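Local coordinates for protein cycloalternan-forming enzyme (Listeria monocytogenes serovar 1/2a, PDB 5F7U) that belongs to glycoside hydrolase family 31, joining a TIM-barrel domain to several beta-rich domains, and holds bound glycans and magnesium ions, at residues F425-F430 with D438-V443; K462-G465 with Q470-N473; Q481-D486 with V515-S520; P492-A497 with F501-L506. The protein carries 1 engineered substitution. All blocks are in the same frame, centred on the assembly; numbering follows the deposited sequence. Where two conformers were deposited one is given.

Interaction 1: residues F425-F430 with D438-V443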
loop_
_atom_site.group_PDB
_atom_site.type_symbol
_atom_site.label_atom_id
_atom_site.label_comp_id
_atom_site.label_asym_id
_atom_site.label_seq_id
_atom_site.Cartn_x
_atom_site.Cartn_y
_atom_site.Cartn_z
ATOM N N PHE A 425 -3.707 32.235 18.351
ATOM C CA PHE A 425 -2.421 32.823 18.721
ATOM C C PHE A 425 -1.548 33.088 17.494
ATOM O O PHE A 425 -1.697 32.429 16.447
ATOM C CB PHE A 425 -1.649 31.890 19.670
ATOM C CG PHE A 425 -2.270 31.741 21.027
ATOM C CD1 PHE A 425 -3.242 30.764 21.267
ATOM C CD2 PHE A 425 -1.881 32.571 22.077
ATOM C CE1 PHE A 425 -3.823 30.635 22.526
ATOM C CE2 PHE A 425 -2.460 32.441 23.341
ATOM C CZ PHE A 425 -3.434 31.473 23.563
ATOM N N SER A 426 -0.650 34.061 17.635
ATOM C CA SER A 426 0.463 34.269 16.716
ATOM C C SER A 426 1.718 33.868 17.491
ATOM O O SER A 426 1.632 33.615 18.712
ATOM C CB SER A 426 0.533 35.739 16.283
ATOM O OG SER A 426 -0.675 36.147 15.664
ATOM N N TYR A 427 2.866 33.800 16.793
ATOM C CA TYR A 427 4.153 33.446 17.423
ATOM C C TYR A 427 4.569 34.408 18.565
ATOM O O TYR A 427 5.063 33.959 19.610
ATOM C CB TYR A 427 5.258 33.414 16.376
ATOM C CG TYR A 427 6.548 32.752 16.826
ATOM C CD1 TYR A 427 6.646 31.362 16.893
ATOM C CD2 TYR A 427 7.679 33.516 17.167
ATOM C CE1 TYR A 427 7.827 30.744 17.288
ATOM C CE2 TYR A 427 8.865 32.903 17.576
ATOM C CZ TYR A 427 8.935 31.514 17.613
ATOM O OH TYR A 427 10.086 30.866 18.016
ATOM N N ASP A 428 4.346 35.705 18.338
ATOM C CA ASP A 428 4.672 36.785 19.283
ATOM C C ASP A 428 3.893 36.739 20.587
ATOM O O ASP A 428 4.276 37.404 21.551
ATOM C CB ASP A 428 4.441 38.158 18.633
ATOM C CG ASP A 428 5.438 38.466 17.534
ATOM O OD1 ASP A 428 6.423 37.710 17.369
ATOM O OD2 ASP A 428 5.230 39.473 16.813
ATOM N N ASP A 429 2.789 35.991 20.611
ATOM C CA ASP A 429 1.989 35.850 21.836
ATOM C C ASP A 429 2.698 35.006 22.898
ATOM O O ASP A 429 2.357 35.077 24.075
ATOM C CB ASP A 429 0.606 35.254 21.522
ATOM C CG ASP A 429 -0.335 36.250 20.841
ATOM O OD1 ASP A 429 -0.303 37.468 21.158
ATOM O OD2 ASP A 429 -1.134 35.807 19.992
ATOM N N PHE A 430 3.674 34.199 22.482
ATOM C CA PHE A 430 4.298 33.229 23.392
ATOM C C PHE A 430 5.628 33.703 23.929
ATOM O O PHE A 430 6.352 34.427 23.244
ATOM C CB PHE A 430 4.483 31.897 22.683
ATOM C CG PHE A 430 3.206 31.282 22.224
ATOM C CD1 PHE A 430 2.336 30.673 23.142
ATOM C CD2 PHE A 430 2.867 31.293 20.870
ATOM C CE1 PHE A 430 1.151 30.085 22.710
ATOM C CE2 PHE A 430 1.680 30.707 20.433
ATOM C CZ PHE A 430 0.826 30.091 21.355
ATOM N N ASP A 438 13.240 28.235 21.498
ATOM C CA ASP A 438 13.155 28.927 20.207
ATOM C C ASP A 438 12.665 27.961 19.114
ATOM O O ASP A 438 13.482 27.475 18.334
ATOM C CB ASP A 438 14.533 29.536 19.854
ATOM C CG ASP A 438 14.570 30.227 18.486
ATOM O OD1 ASP A 438 13.511 30.546 17.891
ATOM O OD2 ASP A 438 15.706 30.456 18.006
ATOM N N PRO A 439 11.338 27.682 19.061
ATOM C CA PRO A 439 10.845 26.710 18.062
ATOM C C PRO A 439 11.162 27.100 16.608
ATOM O O PRO A 439 11.524 26.237 15.785
ATOM C CB PRO A 439 9.324 26.671 18.314
ATOM C CG PRO A 439 9.169 27.106 19.732
ATOM C CD PRO A 439 10.249 28.137 19.950
ATOM N N LYS A 440 11.068 28.388 16.305
ATOM C CA LYS A 440 11.421 28.909 14.977
ATOM C C LYS A 440 12.871 28.555 14.630
ATOM O O LYS A 440 13.144 28.025 13.560
ATOM C CB LYS A 440 11.237 30.432 14.966
ATOM C CG LYS A 440 10.929 31.027 13.615
ATOM C CD LYS A 440 10.434 32.469 13.760
ATOM C CE LYS A 440 11.567 33.473 13.824
ATOM N NZ LYS A 440 11.065 34.870 13.656
ATOM N N GLY A 441 13.800 28.828 15.544
ATOM C CA GLY A 441 15.211 28.504 15.320
ATOM C C GLY A 441 15.471 27.017 15.220
ATOM O O GLY A 441 16.317 26.578 14.458
ATOM N N MET A 442 14.720 26.239 15.996
ATOM C CA MET A 442 14.834 24.788 15.954
ATOM C C MET A 442 14.437 24.292 14.560
ATOM O O MET A 442 15.157 23.471 13.966
ATOM C CB MET A 442 13.967 24.159 17.074
ATOM C CG MET A 442 13.963 22.624 17.151
ATOM S SD MET A 442 12.892 21.810 15.946
ATOM C CE MET A 442 11.287 22.320 16.552
ATOM N N VAL A 443 13.301 24.775 14.046
ATOM C CA VAL A 443 12.831 24.358 12.707
ATOM C C VAL A 443 13.848 24.780 11.625
ATOM O O VAL A 443 14.173 24.000 10.718
ATOM C CB VAL A 443 11.398 24.871 12.433
ATOM C CG1 VAL A 443 10.994 24.645 10.973
ATOM C CG2 VAL A 443 10.397 24.168 13.361
HETATM O O HOH W 1 11.719 32.402 19.209
#
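The hydroxyl oxygen of Tyr427 meets the first turn of a helix. Lys440 N donates to Tyr427 OH over 3.2 Å, and the N-H points almost straight at the oxygen (162°). A water lying at the edge of the phenol ring also bonds to this hydroxyl and donates to Asp438 OD1, so phenol and carboxylate are linked through solvent. The same carboxylate oxygen performs a second task: Gly441 N donates to Asp438 OD1 at 2.9 Å, from well above the carboxylate plane, which makes Asp438 the N-cap of the helix. The contact thus illustrates how a helix start can spend its otherwise unpaired N-H groups, one on the capping residue and one on a side chain from the loop that leads into it.

Apolar groups close around the phenol. Pro439 CD lies 3.3 Å from Tyr427 OH, and Lys440 CB approaches the same oxygen equally closely. Beyond CB, an almost fully extended chi2 (166°) carries the lysine's CD over one face of the Tyr427 ring, offset toward the rim.

The 3-10 turn 427-429 carries Tyr427, whose backbone N bonds to Glu528. Glu377, the first residue of helix 377-389, takes the N-H of Asp438. Helix 439-448 then leans on barrel strand 452-457, with Met442 and Val443 resting against Ile453 and Met442 also touching helix 377-389.

Interaction 2: residues K462-G465 with Q470-N473. With GLC (alpha-D-glucopyranose), chain C.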
loop_
_atom_site.group_PDB
_atom_site.type_symbol
_atom_site.label_atom_id
_atom_site.label_comp_id
_atom_site.label_asym_id
_atom_site.label_seq_id
_atom_site.Cartn_x
_atom_site.Cartn_y
_atom_site.Cartn_z
ATOM N N LYS A 462 -8.783 17.311 23.819
ATOM C CA LYS A 462 -8.570 16.471 24.986
ATOM C C LYS A 462 -9.371 17.000 26.162
ATOM O O LYS A 462 -9.386 18.202 26.409
ATOM C CB LYS A 462 -7.079 16.410 25.318
ATOM C CG LYS A 462 -6.778 15.758 26.658
ATOM C CD LYS A 462 -5.439 16.215 27.193
ATOM C CE LYS A 462 -5.344 15.915 28.675
ATOM N NZ LYS A 462 -3.933 16.063 29.114
ATOM N N ASP A 463 -10.062 16.105 26.870
ATOM C CA ASP A 463 -10.721 16.489 28.118
ATOM C C ASP A 463 -10.653 15.337 29.111
ATOM O O ASP A 463 -11.486 14.432 29.079
ATOM C CB ASP A 463 -12.172 16.940 27.888
ATOM C CG ASP A 463 -12.851 17.453 29.161
ATOM O OD1 ASP A 463 -12.232 17.445 30.250
ATOM O OD2 ASP A 463 -14.028 17.859 29.079
ATOM N N ASP A 464 -9.663 15.389 29.994
ATOM C CA ASP A 464 -9.521 14.358 31.028
ATOM C C ASP A 464 -9.983 14.826 32.412
ATOM O O ASP A 464 -9.595 14.254 33.434
ATOM C CB ASP A 464 -8.081 13.863 31.068
ATOM C CG ASP A 464 -7.101 14.934 31.503
ATOM O OD1 ASP A 464 -7.467 16.131 31.578
ATOM O OD2 ASP A 464 -5.942 14.571 31.767
ATOM N N GLY A 465 -10.794 15.879 32.437
ATOM C CA GLY A 465 -11.340 16.397 33.684
ATOM C C GLY A 465 -10.398 17.250 34.510
ATOM O O GLY A 465 -10.828 17.820 35.502
ATOM N N GLN A 470 -6.385 27.268 28.860
ATOM C CA GLN A 470 -6.574 27.396 27.410
ATOM C C GLN A 470 -7.473 26.320 26.830
ATOM O O GLN A 470 -8.316 26.609 25.988
ATOM C CB GLN A 470 -5.237 27.438 26.651
ATOM C CG GLN A 470 -5.372 27.905 25.196
ATOM C CD GLN A 470 -6.034 29.272 25.094
ATOM O OE1 GLN A 470 -5.641 30.199 25.782
ATOM N NE2 GLN A 470 -7.045 29.393 24.245
ATOM N N ARG A 471 -7.280 25.088 27.299
ATOM C CA ARG A 471 -8.049 23.943 26.847
ATOM C C ARG A 471 -9.517 24.130 27.261
ATOM O O ARG A 471 -10.417 23.902 26.451
ATOM C CB ARG A 471 -7.447 22.670 27.442
ATOM C CG ARG A 471 -7.749 21.377 26.706
ATOM C CD ARG A 471 -7.279 20.224 27.600
ATOM N NE ARG A 471 -8.333 19.841 28.547
ATOM C CZ ARG A 471 -8.160 19.457 29.808
ATOM N NH1 ARG A 471 -9.228 19.133 30.520
ATOM N NH2 ARG A 471 -6.953 19.390 30.376
ATOM N N ASP A 472 -9.738 24.572 28.503
ATOM C CA ASP A 472 -11.088 24.857 29.020
ATOM C C ASP A 472 -11.793 25.951 28.199
ATOM O O ASP A 472 -12.943 25.776 27.791
ATOM C CB ASP A 472 -11.042 25.183 30.526
ATOM C CG ASP A 472 -10.626 23.984 31.372
ATOM O OD1 ASP A 472 -10.917 22.825 30.967
ATOM O OD2 ASP A 472 -9.990 24.178 32.432
ATOM N N ASN A 473 -11.080 27.043 27.920
ATOM C CA ASN A 473 -11.585 28.113 27.046
ATOM C C ASN A 473 -12.007 27.601 25.660
ATOM O O ASN A 473 -13.119 27.882 25.192
ATOM C CB ASN A 473 -10.539 29.230 26.891
ATOM C CG ASN A 473 -10.310 30.037 28.163
ATOM O OD1 ASN A 473 -11.016 29.901 29.162
ATOM N ND2 ASN A 473 -9.292 30.889 28.125
HETATM C C1 GLC C . 0.356 28.649 30.298
HETATM C C2 GLC C . -0.035 30.128 30.434
HETATM C C3 GLC C . -1.076 30.337 31.538
HETATM C C4 GLC C . -2.277 29.412 31.352
HETATM C C5 GLC C . -1.833 27.949 31.193
HETATM C C6 GLC C . -3.001 27.053 30.807
HETATM O O2 GLC C . 1.121 30.924 30.703
HETATM O O3 GLC C . -1.528 31.695 31.524
HETATM O O4 GLC C . -3.153 29.524 32.475
HETATM O O5 GLC C . -0.824 27.833 30.173
HETATM O O6 GLC C . -3.525 27.478 29.541
#
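Arg471 leaves its helix with CG opposite the backbone N (chi1 -158°) and then bends at chi3 (87°), a path that carries the guanidinium across to the loop 462-465. There it meets two carboxylates in different ways. Asp463 OD1 forms a salt bridge with Arg471 NH1 at 3.5 Å, the carboxylate and guanidinium planes turned 38° apart. Asp464 OD1 is equally far from Arg471 NH2 but lies well out of the guanidinium plane, so that pairing is one of charge alone.

Partners outside the two segments complete the network. Glu406 OE1 bridges to both Arg471 NH2 and Lys462 NZ, drawing the two cations to a shared anion, while Arg471 NH1 donates to Thr466 O and Asp464 OD1 bonds to Thr466 OG1. Asp463 divides its carboxylate: OD2 pairs with Arg494, and OD1 accepts from Gly465 N at 3.1 Å, an Asx turn that shapes the loop.

Next to Arg471, Gln470 N donates to O6 of a bound alpha-D-glucopyranose at 2.9 Å; Glu469 and Tyr416 also bond this sugar. The loop follows strand 460-461, and the arginine ties it back to the start of helix 469-481, whose first turn meets the network through Arg471 and the glycan through Gln470.

Interaction 3: residues Q481-D486 with V515-S520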
loop_
_atom_site.group_PDB
_atom_site.type_symbol
_atom_site.label_atom_id
_atom_site.label_comp_id
_atom_site.label_asym_id
_atom_site.label_seq_id
_atom_site.Cartn_x
_atom_site.Cartn_y
_atom_site.Cartn_z
ATOM N N GLN A 481 -20.384 26.862 19.714
ATOM C CA GLN A 481 -20.442 27.051 18.263
ATOM C C GLN A 481 -21.033 25.873 17.502
ATOM O O GLN A 481 -21.312 25.984 16.308
ATOM C CB GLN A 481 -19.051 27.377 17.704
ATOM C CG GLN A 481 -18.512 28.729 18.130
ATOM C CD GLN A 481 -19.521 29.847 17.931
ATOM O OE1 GLN A 481 -19.800 30.234 16.802
ATOM N NE2 GLN A 481 -20.082 30.361 19.035
ATOM N N GLY A 482 -21.197 24.744 18.184
ATOM C CA GLY A 482 -21.628 23.502 17.551
ATOM C C GLY A 482 -20.539 22.948 16.649
ATOM O O GLY A 482 -20.841 22.380 15.603
ATOM N N TYR A 483 -19.279 23.119 17.060
ATOM C CA TYR A 483 -18.132 22.666 16.271
ATOM C C TYR A 483 -17.761 21.209 16.555
ATOM O O TYR A 483 -16.993 20.599 15.806
ATOM C CB TYR A 483 -16.924 23.566 16.485
ATOM C CG TYR A 483 -17.002 24.942 15.838
ATOM C CD1 TYR A 483 -17.972 25.248 14.870
ATOM C CD2 TYR A 483 -16.064 25.926 16.169
ATOM C CE1 TYR A 483 -18.012 26.500 14.270
ATOM C CE2 TYR A 483 -16.095 27.188 15.572
ATOM C CZ TYR A 483 -17.070 27.465 14.626
ATOM O OH TYR A 483 -17.105 28.706 14.035
ATOM N N SER A 484 -18.307 20.668 17.636
ATOM C CA SER A 484 -18.292 19.227 17.873
ATOM C C SER A 484 -19.365 18.557 17.018
ATOM O O SER A 484 -20.243 19.232 16.468
ATOM C CB SER A 484 -18.638 18.975 19.330
ATOM O OG SER A 484 -19.910 19.514 19.621
ATOM N N ALA A 485 -19.312 17.226 16.921
ATOM C CA ALA A 485 -20.498 16.470 16.530
ATOM C C ALA A 485 -21.480 16.464 17.711
ATOM O O ALA A 485 -21.132 16.821 18.850
ATOM C CB ALA A 485 -20.127 15.052 16.122
ATOM N N ASP A 486 -22.715 16.074 17.436
ATOM C CA ASP A 486 -23.722 15.975 18.473
ATOM C C ASP A 486 -23.916 14.531 18.891
ATOM O O ASP A 486 -23.845 13.632 18.056
ATOM C CB ASP A 486 -25.041 16.568 17.995
ATOM C CG ASP A 486 -25.976 16.830 19.123
ATOM O OD1 ASP A 486 -25.815 17.896 19.771
ATOM O OD2 ASP A 486 -26.851 15.972 19.382
ATOM N N VAL A 515 -13.773 23.414 10.970
ATOM C CA VAL A 515 -12.460 23.130 10.375
ATOM C C VAL A 515 -11.637 24.407 10.294
ATOM O O VAL A 515 -10.467 24.420 10.692
ATOM C CB VAL A 515 -12.614 22.478 8.987
ATOM C CG1 VAL A 515 -11.250 22.243 8.316
ATOM C CG2 VAL A 515 -13.376 21.161 9.143
ATOM N N ASP A 516 -12.252 25.481 9.781
ATOM C CA ASP A 516 -11.575 26.777 9.703
ATOM C C ASP A 516 -11.073 27.237 11.069
ATOM O O ASP A 516 -9.935 27.696 11.176
ATOM C CB ASP A 516 -12.476 27.845 9.051
ATOM C CG ASP A 516 -12.668 27.615 7.537
ATOM O OD1 ASP A 516 -11.844 26.897 6.900
ATOM O OD2 ASP A 516 -13.651 28.147 6.980
ATOM N N TRP A 517 -11.898 27.081 12.106
ATOM C CA TRP A 517 -11.496 27.424 13.470
ATOM C C TRP A 517 -10.337 26.558 13.942
ATOM O O TRP A 517 -9.314 27.062 14.356
ATOM C CB TRP A 517 -12.656 27.307 14.453
ATOM C CG TRP A 517 -12.195 27.420 15.855
ATOM C CD1 TRP A 517 -11.641 28.531 16.449
ATOM C CD2 TRP A 517 -12.204 26.388 16.852
ATOM N NE1 TRP A 517 -11.301 28.244 17.750
ATOM C CE2 TRP A 517 -11.638 26.942 18.028
ATOM C CE3 TRP A 517 -12.633 25.043 16.868
ATOM C CZ2 TRP A 517 -11.500 26.205 19.220
ATOM C CZ3 TRP A 517 -12.486 24.300 18.057
ATOM C CH2 TRP A 517 -11.936 24.892 19.216
ATOM N N TRP A 518 -10.515 25.249 13.877
ATOM C CA TRP A 518 -9.500 24.302 14.368
ATOM C C TRP A 518 -8.147 24.560 13.703
ATOM O O TRP A 518 -7.127 24.686 14.392
ATOM C CB TRP A 518 -9.965 22.895 14.058
ATOM C CG TRP A 518 -9.182 21.796 14.689
ATOM C CD1 TRP A 518 -8.159 21.079 14.115
ATOM C CD2 TRP A 518 -9.407 21.214 15.982
ATOM N NE1 TRP A 518 -7.718 20.099 14.987
ATOM C CE2 TRP A 518 -8.467 20.158 16.136
ATOM C CE3 TRP A 518 -10.319 21.481 17.028
ATOM C CZ2 TRP A 518 -8.409 19.358 17.295
ATOM C CZ3 TRP A 518 -10.261 20.687 18.190
ATOM C CH2 TRP A 518 -9.305 19.630 18.306
ATOM N N THR A 519 -8.158 24.679 12.370
ATOM C CA THR A 519 -6.942 24.940 11.607
ATOM C C THR A 519 -6.367 26.332 11.882
ATOM O O THR A 519 -5.149 26.482 11.948
ATOM C CB THR A 519 -7.122 24.696 10.105
ATOM O OG1 THR A 519 -8.125 25.567 9.582
ATOM C CG2 THR A 519 -7.479 23.202 9.817
ATOM N N SER A 520 -7.232 27.336 12.096
ATOM C CA SER A 520 -6.739 28.696 12.420
ATOM C C SER A 520 -5.827 28.708 13.664
ATOM O O SER A 520 -4.906 29.527 13.766
ATOM C CB SER A 520 -7.882 29.715 12.584
ATOM O OG SER A 520 -8.586 29.544 13.808
#
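The rings of Tyr483 and Trp517 lie at a shallow 30° to one another but are slid apart, so they hardly overlap: the phenol centroid is 5.7 Å from that of the five-membered indole ring. What touches is one side of the phenol. Its CD2 comes to 3.6 Å from Trp517 CE3, and its CE2 is just as near to Trp517 CB, so the tyrosine spans the root of the indole and the start of its six-membered ring. Over the centre of one face of the Tyr483 ring sits Gln481 CB, 3.4 Å above the plane. The indole has partners of its own: Tyr477 meets it edge-to-face, and Trp517 NE1 donates to Gly422 O, which should limit rotation of the ring.

The contact between the two segments is wholly apolar. Trp517 stands with CG opposite its backbone N (chi1 170°), turned toward the loop, and Met478 fills in beside it, touching Tyr483, Trp517 and Trp518 alike. Further along the helix, Ser520 OG donates to Trp517 O at 2.6 Å.

Tyr483 owes its position to the end of helix 469-481. Gly482, with positive phi, closes that helix in a Schellman motif, and the next residue turns its aromatic side chain onto helix 512-520. The offset aromatic pair thus joins a post-helix loop to the next helix, in the excursion between barrel strands 452-457 and 534-536 of this family 31 TIM-barrel domain.

Interaction 4: residues P492-A497 with F501-L506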
loop_
_atom_site.group_PDB
_atom_site.type_symbol
_atom_site.label_atom_id
_atom_site.label_comp_id
_atom_site.label_asym_id
_atom_site.label_seq_id
_atom_site.Cartn_x
_atom_site.Cartn_y
_atom_site.Cartn_z
ATOM N N PRO A 492 -22.484 17.807 23.154
ATOM C CA PRO A 492 -21.339 17.447 22.319
ATOM C C PRO A 492 -20.984 15.962 22.418
ATOM O O PRO A 492 -21.074 15.358 23.506
ATOM C CB PRO A 492 -20.206 18.305 22.890
ATOM C CG PRO A 492 -20.645 18.634 24.274
ATOM C CD PRO A 492 -22.113 18.831 24.149
ATOM N N TYR A 493 -20.637 15.377 21.277
ATOM C CA TYR A 493 -20.190 13.991 21.234
ATOM C C TYR A 493 -18.811 13.887 21.858
ATOM O O TYR A 493 -17.894 14.634 21.480
ATOM C CB TYR A 493 -20.153 13.445 19.803
ATOM C CG TYR A 493 -19.382 12.153 19.709
ATOM C CD1 TYR A 493 -19.949 10.952 20.161
ATOM C CD2 TYR A 493 -18.080 12.126 19.208
ATOM C CE1 TYR A 493 -19.235 9.760 20.112
ATOM C CE2 TYR A 493 -17.357 10.933 19.154
ATOM C CZ TYR A 493 -17.942 9.763 19.603
ATOM O OH TYR A 493 -17.243 8.581 19.545
ATOM N N ARG A 494 -18.665 12.962 22.802
ATOM C CA ARG A 494 -17.347 12.632 23.364
ATOM C C ARG A 494 -16.954 11.194 23.054
ATOM O O ARG A 494 -17.807 10.319 23.021
ATOM C CB ARG A 494 -17.321 12.852 24.876
ATOM C CG ARG A 494 -17.623 14.289 25.285
ATOM C CD ARG A 494 -17.867 14.419 26.779
ATOM N NE ARG A 494 -18.124 15.814 27.121
ATOM C CZ ARG A 494 -17.187 16.693 27.475
ATOM N NH1 ARG A 494 -15.916 16.331 27.563
ATOM N NH2 ARG A 494 -17.529 17.951 27.740
ATOM N N VAL A 495 -15.658 10.973 22.827
ATOM C CA VAL A 495 -15.085 9.632 22.639
ATOM C C VAL A 495 -15.423 8.763 23.872
ATOM O O VAL A 495 -15.265 9.227 25.013
ATOM C CB VAL A 495 -13.552 9.724 22.447
ATOM C CG1 VAL A 495 -12.910 8.351 22.380
ATOM C CG2 VAL A 495 -13.221 10.503 21.178
ATOM N N PRO A 496 -15.894 7.510 23.661
ATOM C CA PRO A 496 -16.249 6.641 24.803
ATOM C C PRO A 496 -15.110 6.546 25.824
ATOM O O PRO A 496 -13.939 6.490 25.434
ATOM C CB PRO A 496 -16.479 5.277 24.139
ATOM C CG PRO A 496 -16.968 5.634 22.771
ATOM C CD PRO A 496 -16.129 6.822 22.375
ATOM N N ALA A 497 -15.477 6.545 27.109
ATOM C CA ALA A 497 -14.533 6.744 28.222
ATOM C C ALA A 497 -13.322 5.789 28.240
ATOM O O ALA A 497 -12.222 6.189 28.630
ATOM C CB ALA A 497 -15.281 6.732 29.554
ATOM N N PHE A 501 -8.005 8.811 24.167
ATOM C CA PHE A 501 -8.615 10.147 24.297
ATOM C C PHE A 501 -10.111 10.106 24.693
ATOM O O PHE A 501 -10.877 11.023 24.387
ATOM C CB PHE A 501 -8.369 11.026 23.047
ATOM C CG PHE A 501 -6.982 11.610 22.967
ATOM C CD1 PHE A 501 -6.672 12.806 23.627
ATOM C CD2 PHE A 501 -5.985 10.974 22.214
ATOM C CE1 PHE A 501 -5.389 13.356 23.543
ATOM C CE2 PHE A 501 -4.698 11.514 22.129
ATOM C CZ PHE A 501 -4.403 12.709 22.794
ATOM N N GLY A 502 -10.501 9.049 25.418
ATOM C CA GLY A 502 -11.815 8.952 26.051
ATOM C C GLY A 502 -12.221 10.240 26.748
ATOM O O GLY A 502 -11.384 10.901 27.380
ATOM N N ASN A 503 -13.495 10.591 26.595
ATOM C CA ASN A 503 -14.108 11.837 27.089
ATOM C C ASN A 503 -13.732 13.097 26.286
ATOM O O ASN A 503 -14.288 14.170 26.524
ATOM C CB ASN A 503 -13.881 12.057 28.600
ATOM C CG ASN A 503 -14.797 13.118 29.176
ATOM O OD1 ASN A 503 -16.028 12.994 29.130
ATOM N ND2 ASN A 503 -14.205 14.187 29.711
ATOM N N GLY A 504 -12.805 12.958 25.346
ATOM C CA GLY A 504 -12.431 14.075 24.474
ATOM C C GLY A 504 -13.537 14.380 23.472
ATOM O O GLY A 504 -14.330 13.501 23.121
ATOM N N ILE A 505 -13.549 15.612 22.975
ATOM C CA ILE A 505 -14.567 16.045 22.039
ATOM C C ILE A 505 -13.977 16.069 20.626
ATOM O O ILE A 505 -13.020 16.801 20.348
ATOM C CB ILE A 505 -15.141 17.429 22.451
ATOM C CG1 ILE A 505 -15.731 17.357 23.870
ATOM C CG2 ILE A 505 -16.202 17.894 21.465
ATOM C CD1 ILE A 505 -16.085 18.709 24.470
ATOM N N LEU A 506 -14.535 15.260 19.732
ATOM C CA LEU A 506 -14.087 15.287 18.336
ATOM C C LEU A 506 -14.488 16.571 17.627
ATOM O O LEU A 506 -15.591 17.073 17.826
ATOM C CB LEU A 506 -14.673 14.117 17.548
ATOM C CG LEU A 506 -14.190 12.704 17.807
ATOM C CD1 LEU A 506 -14.801 11.828 16.716
ATOM C CD2 LEU A 506 -12.660 12.639 17.722
HETATM O O HOH W 2 -17.801 15.670 18.892
#
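Val495 is gripped by the opposing chain on both its backbone groups. Its N donates to Gly504 O at 2.9 Å, and its carbonyl accepts from Asn503 N at 2.7 Å, the donor tilted 26° from the carbonyl plane. In the type II turn from Phe501 to Gly504, Gly502 has no side chain, and its CA comes to 3.3 Å from Pro496 O. Beneath, the packing is apolar. Tyr493 and Leu506 lie side by side, with Leu506 CD1 3.6 Å from Tyr493 CE2 near the ring plane, while Tyr493 OH bonds to Met541 and Trp543.

The turn end is looser. Ala497 is exposed, and the Phe501 ring leads away from 492-497 toward Val460 and a bound sugar. At the other end, a water in the plane of the Tyr493 ring donates to both Tyr493 O and Leu506 O, bridging the backbones.

Arg494 flanks the pairing. Its chain, extended from CG to NE, brings NH1 to Asn503 O at 2.9 Å, in the guanidinium plane, while Ile505 CD1 covers one face. Asn503 runs alongside, its amide plane 16° from the guanidinium. Glu475, a second acid beside the one from the 462-465 loop, probably stabilises the cation while it secures a backbone carbonyl.

How the interactions relate
Following the chain, interaction 1 closes first, a short loop ending at helix 439-448. Interaction 2 comes next in series, folding the link between strand 460-461 and helix 469-481 back on itself; the two touch where Phe425 packs on Gln470. Interaction 3 then spans from the end of that helix to helix 512-520, and the hairpin-like loop of interaction 4 lies wholly within this span. Interaction 4 touches both neighbours: Ala485 O lies 2.9 Å from Tyr493 N toward interaction 3, and Asn503 ND2 reaches back to Asp463 O of interaction 2. Together, interactions 2 to 4 knit the long insertion between barrel strands 452-457 and 534-536.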